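Local coordinates for protein endo-1,4-b-d-mannanase (Trichoderma reesei, PDB 1QNR) that hydrolyses internal beta-1,4 linkages of mannan chains as an endo-acting mannanase of glycoside hydrolase family 5, at residues T10-D15 with G19-T24; S80-G85 with R145-A150; T132-Y135 with A140-Q143; A215-Y220 with D245-N250; T292-L295 with G299-G302. One frame throughout, in Å; residues are numbered along the deposited sequence. Where two conformers were deposited one is given.

Contact 1 of 5, residues T10-D15 with G19-T24; sequences TQFNID and GYFAGT
Phe12 and Phe21 form an offset edge-to-face pair. The edge of the Phe21 ring is turned toward the face of the Phe12 ring, with centroids 5.8 Å apart and planes at 68°. Phe12 CD2 lies in the plane of the Phe21 ring, 3.7 Å from Phe21 CE2. Ile14 adds its tip to the same ring: Ile14 CD1 comes within 4.0 Å of Phe21 CB and approaches the ring obliquely. Phe21 CG sits between the backbone N and the carbonyl carbon (chi1 75°), which turns the ring to the strand 11-14 side. Phe162 meets both rings, and Phe237 packs edge-to-face on Phe12.

The backbones join beside this cluster. Gly19 N donates to Phe12 O at 3.2 Å. A water accepts from Phe12 N at 2.8 Å and donates to Gly19 O at 2.8 Å. The contact links the small three-stranded antiparallel sheet at the N-terminus to strand 21-25 of the TIM barrel. Direct pairing of Phe12 with Gly19 is thus limited to one bond, and the water carries the second link; beyond it, aromatic and aliphatic carbons take over the joining.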
# COMPACT_ATOMS: atom_id res chain seq x y z
N THR A 10 -17.37 -0.13 -11.41
CA THR A 10 -16.75 0.07 -10.11
C THR A 10 -15.95 -1.21 -9.70
O THR A 10 -15.69 -1.44 -8.51
CB THR A 10 -17.69 0.43 -8.95
OG1 THR A 10 -18.78 -0.50 -9.05
CG2 THR A 10 -18.24 1.86 -9.10
N GLN A 11 -15.38 -1.80 -10.74
CA GLN A 11 -14.55 -2.99 -10.58
C GLN A 11 -13.19 -2.76 -11.27
O GLN A 11 -13.06 -1.90 -12.14
CB GLN A 11 -15.17 -4.30 -11.12
CG GLN A 11 -16.67 -4.44 -10.91
CD GLN A 11 -17.29 -5.72 -11.39
OE1 GLN A 11 -16.95 -6.79 -10.87
NE2 GLN A 11 -18.17 -5.59 -12.37
N PHE A 12 -12.20 -3.61 -10.94
CA PHE A 12 -10.93 -3.55 -11.66
C PHE A 12 -10.86 -4.51 -12.85
O PHE A 12 -11.45 -5.61 -12.79
CB PHE A 12 -9.73 -3.83 -10.71
CG PHE A 12 -9.57 -2.75 -9.64
CD1 PHE A 12 -8.95 -1.54 -9.94
CD2 PHE A 12 -10.07 -2.96 -8.38
CE1 PHE A 12 -8.80 -0.56 -8.95
CE2 PHE A 12 -9.94 -1.97 -7.40
CZ PHE A 12 -9.34 -0.74 -7.67
N ASN A 13 -10.17 -4.08 -13.90
CA ASN A 13 -9.89 -4.93 -15.07
C ASN A 13 -8.39 -5.25 -15.06
O ASN A 13 -7.55 -4.37 -15.26
CB ASN A 13 -10.27 -4.12 -16.35
CG ASN A 13 -10.07 -4.89 -17.62
OD1 ASN A 13 -9.26 -5.81 -17.69
ND2 ASN A 13 -10.78 -4.53 -18.74
N ILE A 14 -8.08 -6.55 -14.74
CA ILE A 14 -6.69 -6.97 -14.62
C ILE A 14 -6.43 -8.00 -15.74
O ILE A 14 -7.14 -9.05 -15.76
CB ILE A 14 -6.46 -7.65 -13.23
CG1 ILE A 14 -6.85 -6.68 -12.06
CG2 ILE A 14 -5.03 -8.19 -13.08
CD1 ILE A 14 -6.83 -7.40 -10.71
N ASP A 15 -5.54 -7.66 -16.66
CA ASP A 15 -5.23 -8.54 -17.81
C ASP A 15 -6.49 -9.01 -18.52
O ASP A 15 -6.60 -10.17 -18.97
CB ASP A 15 -4.38 -9.72 -17.33
CG ASP A 15 -2.98 -9.27 -16.88
OD1 ASP A 15 -2.54 -8.18 -17.31
OD2 ASP A 15 -2.35 -10.02 -16.13
N GLY A 19 -13.43 -8.12 -12.45
CA GLY A 19 -14.01 -8.79 -11.28
C GLY A 19 -13.16 -8.61 -9.98
O GLY A 19 -12.06 -8.06 -10.05
N TYR A 20 -13.74 -9.01 -8.88
CA TYR A 20 -13.08 -8.90 -7.55
C TYR A 20 -11.74 -9.64 -7.51
O TYR A 20 -11.60 -10.71 -8.11
CB TYR A 20 -14.04 -9.56 -6.54
CG TYR A 20 -13.64 -9.26 -5.07
CD1 TYR A 20 -12.76 -10.07 -4.36
CD2 TYR A 20 -14.23 -8.16 -4.43
CE1 TYR A 20 -12.42 -9.80 -3.01
CE2 TYR A 20 -13.91 -7.85 -3.09
CZ TYR A 20 -13.02 -8.66 -2.40
OH TYR A 20 -12.69 -8.41 -1.07
N PHE A 21 -10.74 -9.06 -6.78
CA PHE A 21 -9.43 -9.72 -6.67
C PHE A 21 -9.05 -9.89 -5.20
O PHE A 21 -9.43 -9.09 -4.32
CB PHE A 21 -8.32 -8.92 -7.38
CG PHE A 21 -7.84 -7.66 -6.66
CD1 PHE A 21 -6.86 -7.69 -5.68
CD2 PHE A 21 -8.41 -6.43 -7.00
CE1 PHE A 21 -6.48 -6.51 -5.00
CE2 PHE A 21 -8.02 -5.25 -6.33
CZ PHE A 21 -7.02 -5.28 -5.37
N ALA A 22 -8.24 -10.93 -4.95
CA ALA A 22 -7.53 -11.04 -3.66
C ALA A 22 -6.05 -10.79 -3.90
O ALA A 22 -5.45 -11.24 -4.89
CB ALA A 22 -7.71 -12.42 -2.98
N GLY A 23 -5.43 -10.08 -2.92
CA GLY A 23 -3.97 -9.84 -2.96
C GLY A 23 -3.35 -9.93 -1.54
O GLY A 23 -4.03 -10.38 -0.61
N THR A 24 -2.10 -9.51 -1.42
CA THR A 24 -1.42 -9.55 -0.09
C THR A 24 -0.38 -8.42 0.01
O THR A 24 0.04 -7.87 -1.01
CB THR A 24 -0.71 -10.93 0.10
OG1 THR A 24 -0.20 -11.03 1.46
CG2 THR A 24 0.52 -11.11 -0.85
O HOH W 1 -12.39 -5.55 -8.89

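Contact 2 of 5, residues S80-G85 with R145-A150; sequences STINTG and RKYVQA
Ile82 belongs to strand 81-82, an outermost strand of a small three-stranded mixed sheet, and it packs against helix 138-155. Its side chain reaches the helix with three carbons. Ile82 CD1 lies 3.8 Å from Tyr147 CA and equally 3.8 Å from Lys146 O, so the tip of the chain rests on the helix backbone. Ile82 CG1 stands at the edge of the Tyr147 ring, near its plane, 4.1 Å from Tyr147 CD1. The CG2 branch covers the next turn, with Ile82 CG2 4.0 Å from Ala150 CB. Tyr147 CG is anti to its backbone N (chi1 -175°). This brings the ring edge nearer Ile82. Tyr147 OH bonds to Gly57 O.

Just past the strand, Asn83 makes an Asx turn. Gly85 N donates to Asn83 OD1 at 3.0 Å, from above the carbonyl plane. Asn83 ND2 is held by Trp71 O and Asp87 OD1, so both ends of this amide are used in shaping the loop. In the helix, Ala150 N donates to Lys146 O at 3.0 Å, which makes Lys146 O both a rung of the helix and part of the floor under Ile82 CD1. The contact across the segments is wholly apolar in its side chains. One turn earlier in the same helix, Gln143 also touches Ile82, while Gln73 of strand 73-74 touches both Ile82 and Tyr147.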
# COMPACT_ATOMS: atom_id res chain seq x y z
N SER A 80 20.88 15.83 -1.28
CA SER A 80 20.37 14.45 -1.08
C SER A 80 20.81 13.60 -2.27
O SER A 80 21.09 14.15 -3.34
CB SER A 80 18.84 14.51 -0.98
OG SER A 80 18.49 15.22 0.22
N THR A 81 20.84 12.28 -2.07
CA THR A 81 21.26 11.39 -3.14
C THR A 81 20.19 10.25 -3.33
O THR A 81 19.80 9.63 -2.34
CB THR A 81 22.57 10.69 -2.69
OG1 THR A 81 23.61 11.71 -2.49
CG2 THR A 81 23.05 9.84 -3.90
N ILE A 82 19.86 9.96 -4.56
CA ILE A 82 18.93 8.84 -4.89
C ILE A 82 19.81 7.70 -5.39
O ILE A 82 20.59 7.90 -6.34
CB ILE A 82 17.82 9.25 -5.90
CG1 ILE A 82 16.92 10.31 -5.25
CG2 ILE A 82 17.00 7.99 -6.34
CD1 ILE A 82 15.97 11.02 -6.18
N ASN A 83 19.77 6.51 -4.76
CA ASN A 83 20.64 5.39 -5.12
C ASN A 83 20.08 4.46 -6.19
O ASN A 83 19.12 3.73 -5.93
CB ASN A 83 20.92 4.57 -3.82
CG ASN A 83 21.98 3.49 -4.02
OD1 ASN A 83 22.69 3.47 -5.06
ND2 ASN A 83 22.05 2.58 -3.06
N THR A 84 20.70 4.54 -7.37
CA THR A 84 20.31 3.66 -8.48
C THR A 84 21.30 2.54 -8.70
O THR A 84 21.21 1.81 -9.70
CB THR A 84 20.11 4.43 -9.82
OG1 THR A 84 21.39 4.99 -10.19
CG2 THR A 84 19.08 5.54 -9.64
N GLY A 85 22.18 2.26 -7.72
CA GLY A 85 23.14 1.17 -7.83
C GLY A 85 22.58 -0.19 -7.42
O GLY A 85 21.38 -0.39 -7.15
N ARG A 145 9.29 15.06 -4.37
CA ARG A 145 8.87 14.97 -5.79
C ARG A 145 10.03 14.52 -6.70
O ARG A 145 9.77 13.80 -7.71
CB ARG A 145 8.29 16.32 -6.31
CG ARG A 145 7.03 16.72 -5.50
CD ARG A 145 6.51 18.06 -6.12
NE ARG A 145 5.13 18.20 -5.74
CZ ARG A 145 4.09 18.66 -6.40
NH1 ARG A 145 2.98 18.66 -5.64
NH2 ARG A 145 4.15 19.09 -7.70
N LYS A 146 11.28 14.85 -6.36
CA LYS A 146 12.41 14.33 -7.16
C LYS A 146 12.47 12.81 -7.00
O LYS A 146 12.74 12.08 -7.98
CB LYS A 146 13.74 14.95 -6.70
CG LYS A 146 14.02 16.37 -7.14
CD LYS A 146 15.45 16.79 -6.72
CE LYS A 146 16.50 16.06 -7.50
NZ LYS A 146 17.81 16.79 -7.56
N TYR A 147 12.18 12.29 -5.79
CA TYR A 147 12.18 10.80 -5.60
C TYR A 147 11.00 10.15 -6.29
O TYR A 147 11.21 9.12 -6.98
CB TYR A 147 12.14 10.52 -4.03
CG TYR A 147 12.26 9.02 -3.81
CD1 TYR A 147 13.50 8.38 -4.09
CD2 TYR A 147 11.18 8.26 -3.38
CE1 TYR A 147 13.63 7.01 -3.96
CE2 TYR A 147 11.31 6.87 -3.24
CZ TYR A 147 12.50 6.27 -3.59
OH TYR A 147 12.63 4.86 -3.48
N VAL A 148 9.81 10.70 -6.24
CA VAL A 148 8.66 10.23 -7.04
C VAL A 148 9.07 10.13 -8.51
O VAL A 148 8.76 9.12 -9.20
CB VAL A 148 7.43 11.15 -6.84
CG1 VAL A 148 6.31 10.81 -7.83
CG2 VAL A 148 6.88 11.07 -5.41
N GLN A 149 9.66 11.23 -9.06
CA GLN A 149 10.05 11.09 -10.49
C GLN A 149 11.04 9.96 -10.73
O GLN A 149 10.92 9.29 -11.82
CB GLN A 149 10.60 12.48 -10.98
CG GLN A 149 10.84 12.50 -12.49
CD GLN A 149 12.11 11.93 -13.04
OE1 GLN A 149 13.16 11.77 -12.40
NE2 GLN A 149 12.13 11.61 -14.35
N ALA A 150 11.99 9.80 -9.83
CA ALA A 150 13.00 8.72 -10.05
C ALA A 150 12.36 7.34 -10.02
O ALA A 150 12.84 6.46 -10.77
CB ALA A 150 14.08 8.84 -8.98

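Contact 3 of 5, residues T132-Y135 with A140-Q143; sequences TTWY and AQTQ. With NAG (2-acetamido-2-deoxy-beta-D-glucopyranose), chain F.
Gln141 NE2 donates to Trp134 O at 2.9 Å, with an N-H...O angle of 152°. The donor stands above the carbonyl plane and does not lie on a lone pair. The same nitrogen sits over the centre of one face of the Trp134 ring, 3.2 Å above its plane. Ring and amide planes are nearly perpendicular, at 83°. The amide nitrogen is thus placed between a carbonyl oxygen and an indole face of one residue. The other end of the amide, Gln141 OE1, accepts from Trp183 NE1, which fixes which way round the group is turned. The Gln141 chain is bent at chi2 (-56°), and this folds its end back to the loop. On the way, Gln141 CG passes 3.5 Å from Tyr135 O.

Ala140 CB touches the pyrrole side of the indole, 3.8 Å from Trp134 NE1. Within the loop, Trp134 CE3 lies 3.7 Å above one face of the Tyr135 ring, offset toward the rim. Thr132 bonds through OG1 to Asn130 OD1, as part of the glycosylation sequon Asn130-X-Thr132. Thr133 CG2 comes within 3.7 Å of NAG (chain F) O5.

The loop joins helix 119-127 to helix 138-155. Trp134 is wedged between Tyr123 and Ile120 of the first, Tyr144 of the second and Trp183 of helix 178-194. Helices 138-155 and 178-194 belong to the family 5 TIM-barrel domain, and the loop packs against them.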
# COMPACT_ATOMS: atom_id res chain seq x y z
N THR A 132 3.87 17.40 11.00
CA THR A 132 2.67 18.00 10.40
C THR A 132 3.00 19.17 9.43
O THR A 132 2.26 19.33 8.42
CB THR A 132 1.63 18.39 11.46
OG1 THR A 132 2.26 19.31 12.38
CG2 THR A 132 1.16 17.13 12.28
N THR A 133 4.11 19.84 9.64
CA THR A 133 4.50 20.88 8.65
C THR A 133 5.17 20.25 7.44
O THR A 133 5.36 20.95 6.41
CB THR A 133 5.43 21.96 9.23
OG1 THR A 133 6.68 21.42 9.58
CG2 THR A 133 4.77 22.58 10.49
N TRP A 134 5.50 18.94 7.45
CA TRP A 134 6.15 18.27 6.32
C TRP A 134 5.42 18.50 5.00
O TRP A 134 6.05 18.76 3.93
CB TRP A 134 6.21 16.73 6.59
CG TRP A 134 6.87 15.96 5.43
CD1 TRP A 134 8.18 15.73 5.24
CD2 TRP A 134 6.19 15.21 4.39
NE1 TRP A 134 8.42 15.00 4.05
CE2 TRP A 134 7.19 14.62 3.57
CE3 TRP A 134 4.84 15.01 4.08
CZ2 TRP A 134 6.86 13.88 2.43
CZ3 TRP A 134 4.54 14.20 2.96
CH2 TRP A 134 5.53 13.63 2.16
N TYR A 135 4.08 18.46 5.03
CA TYR A 135 3.25 18.59 3.83
C TYR A 135 3.46 19.92 3.10
O TYR A 135 3.16 19.95 1.87
CB TYR A 135 1.75 18.43 4.19
CG TYR A 135 1.45 16.98 4.66
CD1 TYR A 135 1.26 15.93 3.78
CD2 TYR A 135 1.40 16.71 6.05
CE1 TYR A 135 1.06 14.62 4.23
CE2 TYR A 135 1.19 15.40 6.52
CZ TYR A 135 1.01 14.37 5.59
OH TYR A 135 0.82 13.05 6.00
N ALA A 140 11.51 19.88 1.74
CA ALA A 140 11.13 18.42 1.85
C ALA A 140 10.27 18.02 0.66
O ALA A 140 10.50 16.89 0.11
CB ALA A 140 10.36 18.20 3.17
N GLN A 141 9.29 18.85 0.26
CA GLN A 141 8.42 18.44 -0.87
C GLN A 141 9.19 18.45 -2.19
O GLN A 141 8.89 17.61 -3.05
CB GLN A 141 7.20 19.40 -0.93
CG GLN A 141 6.20 19.18 0.23
CD GLN A 141 5.70 17.72 0.30
OE1 GLN A 141 5.23 17.16 -0.70
NE2 GLN A 141 5.83 17.14 1.51
N THR A 142 10.19 19.37 -2.36
CA THR A 142 10.99 19.36 -3.57
C THR A 142 11.78 18.07 -3.71
O THR A 142 11.81 17.41 -4.78
CB THR A 142 11.95 20.58 -3.58
OG1 THR A 142 11.08 21.74 -3.68
CG2 THR A 142 12.85 20.58 -4.82
N GLN A 143 12.39 17.57 -2.63
CA GLN A 143 13.09 16.28 -2.67
C GLN A 143 12.13 15.10 -2.79
O GLN A 143 12.43 14.18 -3.61
CB GLN A 143 14.05 16.12 -1.46
CG GLN A 143 14.95 14.90 -1.59
CD GLN A 143 15.89 14.91 -2.77
OE1 GLN A 143 16.38 15.98 -3.18
NE2 GLN A 143 16.22 13.76 -3.38
C1 NAG F . 4.53 21.57 14.67
C2 NAG F . 3.92 21.64 16.05
C3 NAG F . 2.69 22.50 15.89
C4 NAG F . 3.20 23.84 15.33
C5 NAG F . 3.85 23.65 13.92
C6 NAG F . 4.31 24.99 13.36
C7 NAG F . 4.20 19.80 17.71
C8 NAG F . 3.77 18.43 18.09
N2 NAG F . 3.73 20.25 16.51
O3 NAG F . 2.15 22.71 17.20
O4 NAG F . 2.15 24.80 15.18
O5 NAG F . 4.98 22.81 14.14
O6 NAG F . 5.24 25.58 14.23
O7 NAG F . 4.88 20.46 18.39

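Contact 4 of 5, residues A215-Y220 with D245-N250; sequences AYPYTY and DSWGTN. With NAG (2-acetamido-2-deoxy-beta-D-glucopyranose), chain H; BMA (beta-D-mannopyranose), chain B; BMA (beta-D-mannopyranose), chain C.
Trp247 CG lies anti to its carbonyl carbon (chi1 -67°), and a small chi2 (-11°) turns the indole so that its benzo side reaches Pro217 while NE1 faces the sugars. Pro217 CG meets Trp247 CE3 at 3.7 Å and lies 3.9 Å from Trp247 CB. The proline ring approaches the indole obliquely. A second, lighter touch is made by methyl groups: Ala215 CB is 4.2 Å from Thr249 CG2.

Pro217 is held in a 3-10 turn, where Tyr218 N donates to Ala215 O at 2.8 Å. Gly248, with positive phi, is the first residue past helix 244-247; Thr249 follows and meets Ala215. Trp253 and Trp257 of helix 253-267 pack around Pro217 and Trp247.

At the indole edge, two mannose units joined to each other are bound. Trp247 NE1 donates to O6 of mannose C at 3.0 Å, with an N-H...O angle of 144°. Its bond to O3 of mannose B, at 3.2 Å, is weak; O3 lies in the ring plane. Glu169, Arg171 and Glu205 also bond to these sugars. At the far end of the segment, Asn250 ND2 carries NAG (chain H) through a covalent bond to C1 of 1.6 Å. Asn250 OD1 accepts from Trp253 N, so the glycosylated residue also caps the start of helix 253-267.

The indole therefore has two roles: carbon contacts to Pro217 hold its benzo side, while its single N-H is divided between two hydroxyl oxygens, consistent with a mannan-binding surface.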
# COMPACT_ATOMS: atom_id res chain seq x y z
N ALA A 215 -16.76 5.70 17.00
CA ALA A 215 -15.49 5.27 17.63
C ALA A 215 -14.34 6.16 17.11
O ALA A 215 -14.46 6.73 15.99
CB ALA A 215 -15.26 3.78 17.27
N TYR A 216 -13.19 6.19 17.81
CA TYR A 216 -12.07 7.01 17.39
C TYR A 216 -11.67 6.94 15.91
O TYR A 216 -11.53 8.03 15.34
CB TYR A 216 -10.80 6.92 18.27
CG TYR A 216 -9.77 8.05 17.90
CD1 TYR A 216 -9.93 9.40 18.26
CD2 TYR A 216 -8.62 7.79 17.23
CE1 TYR A 216 -8.97 10.33 17.94
CE2 TYR A 216 -7.65 8.67 16.82
CZ TYR A 216 -7.82 9.98 17.20
OH TYR A 216 -6.95 11.06 16.90
N PRO A 217 -11.59 5.79 15.26
CA PRO A 217 -11.20 5.79 13.84
C PRO A 217 -12.18 6.58 12.98
O PRO A 217 -11.76 7.00 11.86
CB PRO A 217 -11.21 4.28 13.49
CG PRO A 217 -10.89 3.62 14.84
CD PRO A 217 -11.71 4.44 15.83
N TYR A 218 -13.49 6.68 13.32
CA TYR A 218 -14.40 7.51 12.51
C TYR A 218 -14.25 9.03 12.78
O TYR A 218 -14.84 9.76 11.97
CB TYR A 218 -15.85 7.07 12.84
CG TYR A 218 -16.32 5.68 12.28
CD1 TYR A 218 -16.45 5.59 10.88
CD2 TYR A 218 -16.60 4.61 13.09
CE1 TYR A 218 -16.90 4.37 10.35
CE2 TYR A 218 -17.06 3.39 12.57
CZ TYR A 218 -17.16 3.30 11.17
OH TYR A 218 -17.65 2.08 10.63
N THR A 219 -13.58 9.42 13.86
CA THR A 219 -13.52 10.88 14.15
C THR A 219 -12.44 11.55 13.31
O THR A 219 -11.77 10.86 12.50
CB THR A 219 -13.32 11.14 15.66
OG1 THR A 219 -14.38 10.57 16.46
CG2 THR A 219 -13.25 12.60 16.05
N TYR A 220 -12.18 12.83 13.51
CA TYR A 220 -11.31 13.66 12.66
C TYR A 220 -10.10 14.17 13.40
O TYR A 220 -9.69 15.35 13.27
CB TYR A 220 -12.15 14.80 12.03
CG TYR A 220 -13.23 14.27 11.12
CD1 TYR A 220 -13.03 13.86 9.80
CD2 TYR A 220 -14.53 14.04 11.65
CE1 TYR A 220 -14.01 13.39 8.98
CE2 TYR A 220 -15.54 13.52 10.84
CZ TYR A 220 -15.28 13.19 9.52
OH TYR A 220 -16.27 12.74 8.69
N ASP A 245 -7.04 -4.26 17.18
CA ASP A 245 -6.12 -4.30 18.34
C ASP A 245 -5.37 -3.02 18.58
O ASP A 245 -5.01 -2.78 19.74
CB ASP A 245 -5.04 -5.41 18.18
CG ASP A 245 -5.63 -6.79 18.02
OD1 ASP A 245 -6.27 -7.22 18.97
OD2 ASP A 245 -5.45 -7.38 16.93
N SER A 246 -5.07 -2.20 17.59
CA SER A 246 -4.34 -0.96 17.79
C SER A 246 -5.34 0.18 18.02
O SER A 246 -4.95 1.27 18.51
CB SER A 246 -3.60 -0.51 16.49
OG SER A 246 -2.52 -1.39 16.28
N TRP A 247 -6.60 -0.05 17.59
CA TRP A 247 -7.53 1.09 17.60
C TRP A 247 -8.55 1.07 18.76
O TRP A 247 -9.40 1.96 18.89
CB TRP A 247 -8.34 1.07 16.27
CG TRP A 247 -7.48 1.34 15.05
CD1 TRP A 247 -6.17 1.80 15.03
CD2 TRP A 247 -7.89 1.30 13.68
NE1 TRP A 247 -5.74 1.99 13.71
CE2 TRP A 247 -6.79 1.67 12.88
CE3 TRP A 247 -9.10 0.89 13.05
CZ2 TRP A 247 -6.86 1.69 11.46
CZ3 TRP A 247 -9.19 0.97 11.65
CH2 TRP A 247 -8.08 1.36 10.90
N GLY A 248 -8.47 0.01 19.59
CA GLY A 248 -9.39 0.01 20.77
C GLY A 248 -10.78 -0.46 20.45
O GLY A 248 -11.74 -0.13 21.21
N THR A 249 -11.00 -1.18 19.34
CA THR A 249 -12.35 -1.65 18.99
C THR A 249 -12.39 -3.17 19.05
O THR A 249 -11.34 -3.81 19.10
CB THR A 249 -12.81 -1.12 17.60
OG1 THR A 249 -11.85 -1.65 16.66
CG2 THR A 249 -12.79 0.37 17.47
N ASN A 250 -13.56 -3.79 18.99
CA ASN A 250 -13.60 -5.27 18.95
C ASN A 250 -13.50 -5.76 17.48
O ASN A 250 -13.56 -4.93 16.55
CB ASN A 250 -14.77 -5.84 19.70
CG ASN A 250 -16.07 -5.51 19.07
OD1 ASN A 250 -16.31 -5.41 17.89
ND2 ASN A 250 -17.12 -5.34 19.94
C1 NAG H . -18.72 -5.32 20.04
C2 NAG H . -19.81 -6.22 20.52
C3 NAG H . -21.19 -5.85 20.00
C4 NAG H . -21.28 -4.31 19.94
C5 NAG H . -20.17 -3.71 19.03
C6 NAG H . -20.29 -2.20 18.97
C7 NAG H . -18.75 -8.48 20.81
C8 NAG H . -18.79 -9.89 20.33
N2 NAG H . -19.56 -7.63 20.13
O3 NAG H . -22.15 -6.43 20.88
O4 NAG H . -22.55 -3.89 19.36
O5 NAG H . -18.90 -4.01 19.56
O6 NAG H . -19.21 -1.56 18.42
O7 NAG H . -18.10 -8.12 21.69
C1 BMA B . -3.22 5.34 18.16
C2 BMA B . -3.71 4.61 16.90
C3 BMA B . -2.66 3.61 16.36
C4 BMA B . -1.32 4.33 16.18
C5 BMA B . -0.90 5.05 17.50
C6 BMA B . 0.48 5.65 17.54
O1 BMA B . -4.17 6.34 18.53
O2 BMA B . -4.03 5.57 15.88
O3 BMA B . -3.14 3.21 15.05
O4 BMA B . -0.26 3.46 15.87
O5 BMA B . -1.97 6.03 17.78
O6 BMA B . 0.67 6.91 16.89
C1 BMA C . -0.01 3.21 14.50
C2 BMA C . 1.43 2.65 14.44
C3 BMA C . 1.76 2.21 13.01
C4 BMA C . 0.65 1.33 12.45
C5 BMA C . -0.74 1.94 12.61
C6 BMA C . -1.87 0.88 12.35
O2 BMA C . 1.56 1.51 15.31
O3 BMA C . 3.00 1.56 12.90
O4 BMA C . 0.96 1.08 11.07
O5 BMA C . -0.97 2.21 14.05
O6 BMA C . -3.03 1.73 12.39

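Contact 5 of 5, residues T292-L295 with G299-G302; sequences TTSL and GMGG
From Thr292, the last turn of helix 283-295 runs into Ser294, which carries the contact with Met300. Thr293 turns to the adjacent helix 253-267, where it touches Ile258 and Gln259 and bonds through OG1 to Asn255 OD1. Ser294 then meets Met300 with both its carbonyl and its hydroxyl. Ser294 O lies 3.4 Å from Met300 CB and 3.5 Å from Met300 CG, so the helix carbonyl rests against the root of the methionine. Ser294 OG is 3.6 Å from Met300 CE and 3.9 Å from Met300 CG. It is anti to its backbone N (chi1 -175°), a position that also lets it bond to Tyr20 OH. The hydroxyl therefore has its polar partner outside this pair, and toward Met300 it meets only carbon. Leu295 follows and packs on Tyr20.

On the strand side, Met300 is folded. Bends at chi2 (-57°) and chi3 (-47°) curl the methyl back, so that CE ends beside Ser294 OG. The side chain also touches Cys272 and Phe274 of strand 272-277, Ala262 of helix 253-267, and Tyr20. Gly299, with positive phi, comes just before the strand, which begins at Met300. Gly301 pairs with Phe21 on one side and Cys272 on the other. Gly302 approaches Ser294 only remotely, its O lying 4.2 Å from Ser294 OG.

The contact is the helix-to-strand return of a beta-alpha-beta unit, strand 272-277, helix 283-295 and strand 300-309, as expected of a TIM barrel.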
# COMPACT_ATOMS: atom_id res chain seq x y z
N THR A 292 -15.50 -12.27 3.96
CA THR A 292 -16.82 -12.45 3.35
C THR A 292 -17.59 -11.15 3.22
O THR A 292 -18.25 -10.91 2.16
CB THR A 292 -17.63 -13.44 4.25
OG1 THR A 292 -16.98 -14.72 4.15
CG2 THR A 292 -19.09 -13.56 3.78
N THR A 293 -17.54 -10.26 4.20
CA THR A 293 -18.19 -8.96 4.07
C THR A 293 -17.65 -8.20 2.86
O THR A 293 -18.42 -7.63 2.05
CB THR A 293 -18.05 -8.19 5.39
OG1 THR A 293 -18.68 -8.90 6.48
CG2 THR A 293 -18.63 -6.77 5.33
N SER A 294 -16.31 -8.14 2.72
CA SER A 294 -15.72 -7.37 1.59
C SER A 294 -16.13 -7.96 0.26
O SER A 294 -16.61 -7.21 -0.63
CB SER A 294 -14.17 -7.40 1.80
OG SER A 294 -13.58 -6.56 0.79
N LEU A 295 -16.13 -9.31 0.10
CA LEU A 295 -16.49 -9.92 -1.18
C LEU A 295 -17.96 -9.66 -1.51
O LEU A 295 -18.28 -9.63 -2.73
CB LEU A 295 -16.23 -11.46 -1.02
CG LEU A 295 -16.63 -12.33 -2.23
CD1 LEU A 295 -15.98 -11.88 -3.52
CD2 LEU A 295 -16.16 -13.79 -1.94
N GLY A 299 -19.36 -1.81 -4.14
CA GLY A 299 -18.37 -0.72 -3.91
C GLY A 299 -16.99 -1.33 -3.65
O GLY A 299 -16.00 -0.64 -3.91
N MET A 300 -16.86 -2.59 -3.23
CA MET A 300 -15.55 -3.19 -3.00
C MET A 300 -14.95 -3.79 -4.27
O MET A 300 -15.62 -4.55 -4.98
CB MET A 300 -15.58 -4.30 -1.95
CG MET A 300 -15.98 -3.80 -0.57
SD MET A 300 -14.93 -2.46 0.10
CE MET A 300 -13.28 -3.16 -0.28
N GLY A 301 -13.71 -3.47 -4.61
CA GLY A 301 -13.01 -4.07 -5.73
C GLY A 301 -12.04 -5.15 -5.41
O GLY A 301 -11.69 -6.00 -6.27
N GLY A 302 -11.56 -5.20 -4.16
CA GLY A 302 -10.64 -6.36 -3.78
C GLY A 302 -10.17 -6.10 -2.33
O GLY A 302 -10.49 -5.10 -1.71

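In the fold
Contacts 1 and 5 touch: Tyr20 OH lies 2.8 Å from Ser294 OG, and Phe21 N lies 3.2 Å from Gly301 O, both probable hydrogen bonds. They join through neighbouring strands 21-25 and 300-309 of the barrel sheet. Contacts 2 and 3 share helix 138-155, with contact 3 nested in the loop closed by contact 2; Ser80 CB is 3.5 Å from Gln143 CD. This pair lies across the chain's centre from contact 5; their centres are about 36 Å and about 34 Å from that of contact 5. Contact 4 reaches the bound mannose units directly. The side chain of Tyr135 in contact 3 is about 13 Å from a bound mannose.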